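Local coordinates for aminopeptidase N family protein (Idiomarina loihiensis L2TR, PDB 4FGM) that probably acts as a zinc-dependent aminopeptidase of the M61 family, and holds a zinc ion and a maleic acid molecule in one pocket, at residues D158-D161 against A162-Y166. Residues are numbered along the deposited sequence; the frame is centred on the assembly and turned at random.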
loop_
_atom_site.group_PDB
_atom_site.type_symbol
_atom_site.label_atom_id
_atom_site.label_comp_id
_atom_site.label_asym_id
_atom_site.label_seq_id
_atom_site.Cartn_x
_atom_site.Cartn_y
_atom_site.Cartn_z
ATOM N N ASP A 158 0.499 -4.076 -25.158
ATOM C CA ASP A 158 0.683 -3.063 -26.189
ATOM C C ASP A 158 2.072 -2.434 -26.215
ATOM O O ASP A 158 2.522 -1.961 -27.254
ATOM C CB ASP A 158 -0.380 -1.970 -26.054
ATOM C CG ASP A 158 -1.786 -2.491 -26.305
ATOM O OD1 ASP A 158 -1.925 -3.526 -26.991
ATOM O OD2 ASP A 158 -2.753 -1.860 -25.830
ATOM N N ASN A 159 2.757 -2.441 -25.079
ATOM C CA ASN A 159 4.095 -1.852 -24.986
ATOM C C ASN A 159 4.770 -2.221 -23.660
ATOM O O ASN A 159 4.139 -2.800 -22.771
ATOM C CB ASN A 159 4.000 -0.332 -25.108
ATOM C CG ASN A 159 2.955 0.252 -24.186
ATOM O OD1 ASN A 159 2.971 0.000 -22.979
ATOM N ND2 ASN A 159 2.036 1.030 -24.747
ATOM N N TYR A 160 6.046 -1.879 -23.523
ATOM C CA TYR A 160 6.775 -2.210 -22.310
ATOM C C TYR A 160 6.064 -1.728 -21.046
ATOM O O TYR A 160 6.009 -2.447 -20.047
ATOM C CB TYR A 160 8.186 -1.631 -22.348
ATOM C CG TYR A 160 9.047 -2.133 -21.214
ATOM C CD1 TYR A 160 9.504 -3.455 -21.192
ATOM C CD2 TYR A 160 9.375 -1.308 -20.142
ATOM C CE1 TYR A 160 10.265 -3.942 -20.129
ATOM C CE2 TYR A 160 10.135 -1.785 -19.071
ATOM C CZ TYR A 160 10.573 -3.103 -19.073
ATOM O OH TYR A 160 11.294 -3.596 -18.014
ATOM N N ASP A 161 5.520 -0.515 -21.093
ATOM C CA ASP A 161 4.824 0.060 -19.949
ATOM C C ASP A 161 3.671 -0.824 -19.503
ATOM O O ASP A 161 3.421 -0.986 -18.307
ATOM C CB ASP A 161 4.279 1.444 -20.288
ATOM C CG ASP A 161 3.562 2.082 -19.116
ATOM O OD1 ASP A 161 4.240 2.512 -18.160
ATOM O OD2 ASP A 161 2.316 2.137 -19.146
ATOM N N ALA A 162 2.962 -1.390 -20.471
ATOM C CA ALA A 162 1.840 -2.260 -20.156
ATOM C C ALA A 162 2.381 -3.585 -19.634
ATOM O O ALA A 162 1.871 -4.134 -18.658
ATOM C CB ALA A 162 0.985 -2.486 -21.392
ATOM N N LEU A 163 3.430 -4.084 -20.277
ATOM C CA LEU A 163 4.039 -5.346 -19.881
ATOM C C LEU A 163 4.373 -5.402 -18.393
ATOM O O LEU A 163 4.067 -6.382 -17.709
ATOM C CB LEU A 163 5.325 -5.583 -20.673
ATOM C CG LEU A 163 6.130 -6.826 -20.274
ATOM C CD1 LEU A 163 5.402 -8.079 -20.751
ATOM C CD2 LEU A 163 7.518 -6.762 -20.897
ATOM N N ILE A 164 5.011 -4.350 -17.892
ATOM C CA ILE A 164 5.403 -4.326 -16.491
ATOM C C ILE A 164 4.274 -3.957 -15.535
ATOM O O ILE A 164 4.504 -3.704 -14.351
ATOM C CB ILE A 164 6.608 -3.395 -16.277
ATOM C CG1 ILE A 164 6.249 -1.959 -16.651
ATOM C CG2 ILE A 164 7.774 -3.878 -17.128
ATOM C CD1 ILE A 164 7.350 -0.970 -16.339
ATOM N N ASP A 165 3.047 -3.938 -16.042
ATOM C CA ASP A 165 1.913 -3.629 -15.192
ATOM C C ASP A 165 0.973 -4.827 -15.069
ATOM O O ASP A 165 -0.179 -4.692 -14.657
ATOM C CB ASP A 165 1.144 -2.418 -15.716
ATOM C CG ASP A 165 0.218 -1.836 -14.666
ATOM O OD1 ASP A 165 0.669 -1.731 -13.498
ATOM O OD2 ASP A 165 -0.940 -1.485 -14.999
ATOM N N TYR A 166 1.462 -6.003 -15.444
ATOM C CA TYR A 166 0.664 -7.217 -15.327
ATOM C C TYR A 166 1.446 -8.230 -14.506
ATOM O O TYR A 166 2.312 -8.917 -15.033
ATOM C CB TYR A 166 0.357 -7.841 -16.705
ATOM C CG TYR A 166 -0.486 -7.000 -17.631
ATOM C CD1 TYR A 166 0.050 -6.483 -18.807
ATOM C CD2 TYR A 166 -1.825 -6.734 -17.339
ATOM C CE1 TYR A 166 -0.724 -5.718 -19.676
ATOM C CE2 TYR A 166 -2.613 -5.974 -18.197
ATOM C CZ TYR A 166 -2.058 -5.465 -19.368
ATOM O OH TYR A 166 -2.832 -4.713 -20.230
HETATM O O HOH W 1 -1.878 -4.109 -23.286
#
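L163 N donates to N159 O at 2.9 Å and I164 N to Y160 O at 3.0 Å, the i to i+4 bonds of the single helical turn 160-163. N159 is its N-cap. Its OD1 accepts from A162 N at 2.9 Å, a moderately bent bond (145° at the hydrogen) with the donor close to the line of the side-chain C=O. CG sits between the backbone N and the carbonyl carbon, chi1 50°, which turns OD1 toward that N-H. Y160 packs against the end of the turn. CG2 of I164 lies over one face of its ring, 3.9 Å from the centroid, as a CH-pi contact displaced toward CZ. CD2 of L163 approaches CD1 of Y160 obliquely at 3.9 Å. With an alanine in place of Y160, the I164 methyl would probably lose the ring it lies on, and C112 O its hydroxyl partner. A water joins D158 N to Y166 OH. D161 and D165 both form salt bridges with R240, which probably eases the repulsion between them, while D165 OD1 is hydrogen-bonded to H239 ND1. The turn links strand 153-157 to strand 168-171 in the M61 N-terminal region. Y160 and L163 touch Y4 of strand 2-10, and I164 meets helix 108-111.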